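Long-range contacts in putative nudix hydrolase family member (Chromobacterium violaceum, PDB 3F13), which probably acts as a magnesium-dependent hydrolase of the Nudix family, whose members typically cleave nucleoside diphosphates linked to another group: residues A16-I22 and L41-N47; R52-L56 and A83-C89. All coordinates share one frame; numbering follows the deposited sequence.

How the interactions relate
Two loops closed one after the other build this part of a Nudix fold. From the N terminus, strand 16-25 runs out, the chain turns through strand 28-33, and interaction 1 closes the first loop by laying 43-45 antiparallel to 16-22. The chain then enters helix 52-64, leaves through strand 70-78 and returns as strand 82-90, whose residues 83-89 meet the first turn of that helix in interaction 2. The contacts are in series, neither nested nor crossed. Both reach the same sheet, in which 82-90 lies parallel beside 16-25, and they touch directly: Thr-20 OG1 and His-84 ND1 probably share a hydrogen bond, while Ala-19 CB packs on Arg-52 O.

Interaction 1 of 2, residues A16-I22 and L41-N47; sequences ARRATAI and LPGGKAN
The carbonyl oxygen of Arg-17 takes an almost straight hydrogen bond from Ala-46 N (2.9 Å, 175° at the hydrogen), and a longer CA-H...O contact from Lys-45 reaches the same oxygen. This bond belongs to the antiparallel pairing of strand 16-22 with strand 43-45, where the Nudix box of this family begins, and it shows how a short strand is stitched in before the box helix. Ala-19 and Gly-44 form a hydrogen-bonded pair, with Ala-19 N to Gly-44 O at 3.0 Å and Gly-44 N to Ala-19 O at 3.1 Å. Ala-21 N continues the series with a bond to Pro-42 O. Between these bonds, at the non-hydrogen-bonded pair of Thr-20 and Gly-43, the backbone angles of Gly-43 (phi 149°) call for glycine, and its bare CA comes 3.2 Å from Ala-19 O.

The side chains finish the join at both ends. Leu-41 CD1 lies 3.5 Å from Thr-20 CG2, a tight fit of two roughly perpendicular side chains, and Ile-22 CD1 lies 3.7 Å from Leu-41 CD1. In Thr-20 a chi1 of -69° sets OG1 beside the backbone N and so puts CG2 anti to that N, against the apolar group; OG1 bonds His-84 ND1, and a water links it to Leu-41 O. The guanidinium of Arg-18 is laid over the backbone of Gly-44 and Lys-45. At the other end, the Arg-17 chain bends at chi3 and spreads one guanidinium face over Ala-46 CB. Its NH2 is bound by Glu-50 O. Its NH1 makes a weak bond to Asn-47 O, which lies at the edge of the group, and also donates to a water, 2.9 Å away, that in turn donates a hydrogen bond to Ala-46 O.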
loop_
_atom_site.group_PDB
_atom_site.type_symbol
_atom_site.label_atom_id
_atom_site.label_comp_id
_atom_site.label_asym_id
_atom_site.label_seq_id
_atom_site.Cartn_x
_atom_site.Cartn_y
_atom_site.Cartn_z
ATOM N N ALA B 16 -14.674 -14.409 9.237
ATOM C CA ALA B 16 -13.733 -14.499 8.110
ATOM C C ALA B 16 -13.033 -13.180 7.840
ATOM O O ALA B 16 -13.628 -12.120 7.977
ATOM C CB ALA B 16 -14.432 -14.984 6.828
ATOM N N ARG B 17 -11.777 -13.252 7.430
ATOM C CA ARG B 17 -11.010 -12.001 7.181
ATOM C C ARG B 17 -11.279 -11.470 5.786
ATOM O O ARG B 17 -11.114 -12.207 4.789
ATOM C CB ARG B 17 -9.524 -12.257 7.364
ATOM C CG ARG B 17 -9.098 -12.596 8.810
ATOM C CD ARG B 17 -7.571 -12.843 8.862
ATOM N NE ARG B 17 -7.203 -13.905 7.916
ATOM C CZ ARG B 17 -6.308 -13.803 6.926
ATOM N NH1 ARG B 17 -6.101 -14.843 6.139
ATOM N NH2 ARG B 17 -5.581 -12.704 6.726
ATOM N N ARG B 18 -11.729 -10.213 5.680
ATOM C CA ARG B 18 -11.986 -9.654 4.361
ATOM C C ARG B 18 -11.178 -8.385 4.230
ATOM O O ARG B 18 -10.881 -7.755 5.252
ATOM C CB ARG B 18 -13.467 -9.346 4.154
ATOM C CG ARG B 18 -14.320 -10.629 4.089
ATOM C CD ARG B 18 -15.750 -10.337 3.702
ATOM N NE ARG B 18 -15.901 -9.840 2.331
ATOM C CZ ARG B 18 -16.298 -10.606 1.316
ATOM N NH1 ARG B 18 -16.408 -10.081 0.105
ATOM N NH2 ARG B 18 -16.561 -11.895 1.517
ATOM N N ALA B 19 -10.801 -8.030 2.998
ATOM C CA ALA B 19 -10.211 -6.691 2.754
ATOM C C ALA B 19 -11.232 -5.873 1.975
ATOM O O ALA B 19 -11.946 -6.426 1.141
ATOM C CB ALA B 19 -8.891 -6.773 1.948
ATOM N N THR B 20 -11.304 -4.564 2.208
ATOM C CA THR B 20 -12.269 -3.758 1.481
ATOM C C THR B 20 -11.530 -2.508 1.042
ATOM O O THR B 20 -10.748 -1.983 1.862
ATOM C CB THR B 20 -13.428 -3.376 2.416
ATOM O OG1 THR B 20 -14.180 -4.570 2.705
ATOM C CG2 THR B 20 -14.342 -2.301 1.787
ATOM N N ALA B 21 -11.725 -2.069 -0.213
ATOM C CA ALA B 21 -11.026 -0.862 -0.761
ATOM C C ALA B 21 -11.930 0.327 -0.911
ATOM O O ALA B 21 -13.057 0.211 -1.418
ATOM C CB ALA B 21 -10.429 -1.159 -2.152
ATOM N N ILE B 22 -11.408 1.475 -0.525
ATOM C CA ILE B 22 -12.024 2.740 -0.857
ATOM C C ILE B 22 -11.136 3.347 -1.907
ATOM O O ILE B 22 -9.990 3.691 -1.609
ATOM C CB ILE B 22 -12.035 3.698 0.331
ATOM C CG1 ILE B 22 -13.038 3.238 1.404
ATOM C CG2 ILE B 22 -12.343 5.130 -0.193
ATOM C CD1 ILE B 22 -13.187 1.780 1.549
ATOM N N LEU B 41 -18.587 -1.921 -1.859
ATOM C CA LEU B 41 -17.161 -1.607 -2.031
ATOM C C LEU B 41 -16.374 -2.839 -2.501
ATOM O O LEU B 41 -16.628 -3.946 -2.069
ATOM C CB LEU B 41 -16.597 -1.148 -0.713
ATOM C CG LEU B 41 -17.100 0.206 -0.252
ATOM C CD1 LEU B 41 -16.596 0.301 1.176
ATOM C CD2 LEU B 41 -16.609 1.411 -1.093
ATOM N N PRO B 42 -15.396 -2.633 -3.382
ATOM C CA PRO B 42 -14.601 -3.751 -3.906
ATOM C C PRO B 42 -13.808 -4.467 -2.798
ATOM O O PRO B 42 -13.480 -3.866 -1.805
ATOM C CB PRO B 42 -13.630 -3.083 -4.883
ATOM C CG PRO B 42 -13.849 -1.591 -4.783
ATOM C CD PRO B 42 -15.047 -1.326 -3.955
ATOM N N GLY B 43 -13.483 -5.747 -2.978
ATOM C CA GLY B 43 -12.711 -6.437 -1.961
ATOM C C GLY B 43 -13.088 -7.895 -1.949
ATOM O O GLY B 43 -13.795 -8.351 -2.861
ATOM N N GLY B 44 -12.647 -8.625 -0.931
ATOM C CA GLY B 44 -12.985 -10.053 -0.842
ATOM C C GLY B 44 -12.337 -10.758 0.329
ATOM O O GLY B 44 -11.688 -10.153 1.145
ATOM N N LYS B 45 -12.505 -12.071 0.399
ATOM C CA LYS B 45 -11.964 -12.809 1.494
ATOM C C LYS B 45 -10.485 -13.123 1.289
ATOM O O LYS B 45 -10.046 -13.429 0.171
ATOM C CB LYS B 45 -12.761 -14.100 1.675
ATOM C CG LYS B 45 -12.586 -14.728 3.030
ATOM C CD LYS B 45 -13.333 -16.070 3.101
ATOM C CE LYS B 45 -12.777 -16.921 4.214
ATOM N NZ LYS B 45 -13.884 -17.712 4.857
ATOM N N ALA B 46 -9.725 -13.041 2.368
ATOM C CA ALA B 46 -8.296 -13.375 2.381
ATOM C C ALA B 46 -8.070 -14.897 2.441
ATOM O O ALA B 46 -8.773 -15.590 3.159
ATOM C CB ALA B 46 -7.654 -12.742 3.580
ATOM N N ASN B 47 -7.091 -15.418 1.716
ATOM C CA ASN B 47 -6.820 -16.873 1.820
ATOM C C ASN B 47 -5.999 -17.143 3.066
ATOM O O ASN B 47 -5.349 -16.235 3.612
ATOM C CB ASN B 47 -6.062 -17.376 0.594
ATOM C CG ASN B 47 -6.846 -17.220 -0.688
ATOM O OD1 ASN B 47 -6.296 -16.798 -1.706
ATOM N ND2 ASN B 47 -8.128 -17.560 -0.652
HETATM O O HOH W 1 -8.178 -16.837 5.705
HETATM O O HOH W 2 -16.101 -4.955 0.415
#

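Interaction 2 of 2, residues R52-L56 and A83-C89; sequences RSQAL and AHKVYLC
The Arg-52 chain lies across that of Lys-85, roughly perpendicular to it, and the guanidinium lies with one face against the aliphatic part of the lysine, Lys-85 CE standing 3.6 Å from Arg-52 NH1. A bend at chi3 (-77°) helps carry the arginine tip along the strand to Ala-83, where Arg-52 NH2 donates to Ala-83 O at 3.0 Å. The oxygen is near the guanidinium plane, but the donor sits well above the carbonyl plane. Arg-52 NH1 and Lys-85 NZ are like charges near each other; the salt bridge of Lys-85 NZ to Asp-76 would be expected to offset their repulsion.

Farther along the strand, Leu-56 and Tyr-87 run alongside one another in opposite senses. Leu-56 CD2 packs obliquely and very closely on the ring, 3.2 Å from Tyr-87 CD2, and 3.7 Å from Cys-89 SG. The phenol oxygen, Tyr-87 OH, reaches the N-terminal turn of the helix, 3.5 Å from Arg-52 CB. Beside it, Ser-53 OG turns to another partner, Ile-68 O of the second subunit. Residues 52-56, the first turn of helix 52-64, cross strand segment 83-89 at -63°; this is the Nudix-box helix laid on the central sheet of the alpha/beta/alpha Nudix fold.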
loop_
_atom_site.group_PDB
_atom_site.type_symbol
_atom_site.label_atom_id
_atom_site.label_comp_id
_atom_site.label_asym_id
_atom_site.label_seq_id
_atom_site.Cartn_x
_atom_site.Cartn_y
_atom_site.Cartn_z
ATOM N N ARG B 52 -4.589 -9.557 4.718
ATOM C CA ARG B 52 -5.645 -8.773 4.062
ATOM C C ARG B 52 -5.092 -7.753 3.074
ATOM O O ARG B 52 -5.697 -7.480 2.045
ATOM C CB ARG B 52 -6.578 -8.146 5.105
ATOM C CG ARG B 52 -7.626 -9.180 5.504
ATOM C CD ARG B 52 -8.409 -8.835 6.743
ATOM N NE ARG B 52 -7.628 -9.070 7.948
ATOM C CZ ARG B 52 -8.117 -8.940 9.190
ATOM N NH1 ARG B 52 -7.324 -9.132 10.212
ATOM N NH2 ARG B 52 -9.409 -8.651 9.413
ATOM N N SER B 53 -3.914 -7.219 3.361
ATOM C CA SER B 53 -3.388 -6.215 2.448
ATOM C C SER B 53 -2.977 -6.927 1.161
ATOM O O SER B 53 -3.107 -6.357 0.096
ATOM C CB SER B 53 -2.193 -5.508 3.065
ATOM O OG SER B 53 -1.270 -6.464 3.548
ATOM N N GLN B 54 -2.577 -8.210 1.243
ATOM C CA GLN B 54 -2.249 -8.979 0.035
ATOM C C GLN B 54 -3.521 -9.316 -0.733
ATOM O O GLN B 54 -3.598 -9.202 -1.959
ATOM C CB GLN B 54 -1.577 -10.301 0.396
ATOM C CG GLN B 54 -0.148 -10.154 0.795
ATOM C CD GLN B 54 0.451 -11.488 1.217
ATOM O OE1 GLN B 54 0.326 -11.895 2.367
ATOM N NE2 GLN B 54 1.102 -12.171 0.277
ATOM N N ALA B 55 -4.504 -9.779 -0.002
ATOM C CA ALA B 55 -5.752 -10.124 -0.613
ATOM C C ALA B 55 -6.368 -8.886 -1.290
ATOM O O ALA B 55 -6.968 -8.976 -2.355
ATOM C CB ALA B 55 -6.665 -10.703 0.445
ATOM N N LEU B 56 -6.212 -7.707 -0.681
ATOM C CA LEU B 56 -6.833 -6.516 -1.275
ATOM C C LEU B 56 -6.297 -6.279 -2.708
ATOM O O LEU B 56 -7.061 -6.050 -3.653
ATOM C CB LEU B 56 -6.593 -5.278 -0.408
ATOM C CG LEU B 56 -7.639 -4.207 -0.885
ATOM C CD1 LEU B 56 -9.003 -4.925 -1.050
ATOM C CD2 LEU B 56 -7.847 -3.020 -0.028
ATOM N N ALA B 83 -14.656 -9.968 9.375
ATOM C CA ALA B 83 -13.814 -8.915 9.935
ATOM C C ALA B 83 -13.077 -8.183 8.807
ATOM O O ALA B 83 -12.163 -8.740 8.227
ATOM C CB ALA B 83 -12.815 -9.480 10.954
ATOM N N HIS B 84 -13.474 -6.937 8.499
ATOM C CA HIS B 84 -12.881 -6.252 7.368
ATOM C C HIS B 84 -11.701 -5.426 7.835
ATOM O O HIS B 84 -11.767 -4.828 8.915
ATOM C CB HIS B 84 -13.863 -5.236 6.750
ATOM C CG HIS B 84 -15.067 -5.859 6.110
ATOM N ND1 HIS B 84 -15.238 -5.936 4.743
ATOM C CD2 HIS B 84 -16.168 -6.423 6.659
ATOM C CE1 HIS B 84 -16.402 -6.508 4.478
ATOM N NE2 HIS B 84 -16.991 -6.803 5.624
ATOM N N LYS B 85 -10.623 -5.412 7.062
ATOM C CA LYS B 85 -9.720 -4.236 7.118
ATOM C C LYS B 85 -10.049 -3.350 5.933
ATOM O O LYS B 85 -10.182 -3.823 4.794
ATOM C CB LYS B 85 -8.246 -4.612 7.111
ATOM C CG LYS B 85 -7.745 -5.094 8.475
ATOM C CD LYS B 85 -6.276 -5.389 8.494
ATOM C CE LYS B 85 -5.883 -5.817 9.897
ATOM N NZ LYS B 85 -6.147 -4.753 10.924
ATOM N N VAL B 86 -10.131 -2.044 6.185
ATOM C CA VAL B 86 -10.521 -1.108 5.146
ATOM C C VAL B 86 -9.335 -0.232 4.763
ATOM O O VAL B 86 -8.692 0.303 5.660
ATOM C CB VAL B 86 -11.657 -0.194 5.688
ATOM C CG1 VAL B 86 -12.125 0.830 4.616
ATOM C CG2 VAL B 86 -12.834 -1.073 6.110
ATOM N N TYR B 87 -9.071 -0.070 3.461
ATOM C CA TYR B 87 -7.894 0.667 2.962
ATOM C C TYR B 87 -8.269 1.678 1.881
ATOM O O TYR B 87 -9.053 1.357 0.965
ATOM C CB TYR B 87 -6.896 -0.269 2.260
ATOM C CG TYR B 87 -6.505 -1.501 3.052
ATOM C CD1 TYR B 87 -5.286 -1.545 3.736
ATOM C CD2 TYR B 87 -7.350 -2.613 3.128
ATOM C CE1 TYR B 87 -4.897 -2.643 4.463
ATOM C CE2 TYR B 87 -6.945 -3.762 3.862
ATOM C CZ TYR B 87 -5.729 -3.737 4.557
ATOM O OH TYR B 87 -5.300 -4.856 5.277
ATOM N N LEU B 88 -7.644 2.842 1.914
ATOM C CA LEU B 88 -7.788 3.839 0.846
ATOM C C LEU B 88 -6.703 3.464 -0.151
ATOM O O LEU B 88 -5.532 3.349 0.235
ATOM C CB LEU B 88 -7.484 5.237 1.382
ATOM C CG LEU B 88 -7.513 6.362 0.324
ATOM C CD1 LEU B 88 -8.909 6.601 -0.231
ATOM C CD2 LEU B 88 -6.973 7.680 0.901
ATOM N N CYS B 89 -7.080 3.207 -1.393
ATOM C CA CYS B 89 -6.111 2.764 -2.411
ATOM C C CYS B 89 -5.998 3.705 -3.606
ATOM O O CYS B 89 -6.993 4.248 -4.057
ATOM C CB CYS B 89 -6.513 1.399 -2.948
ATOM S SG CYS B 89 -6.854 0.146 -1.681
#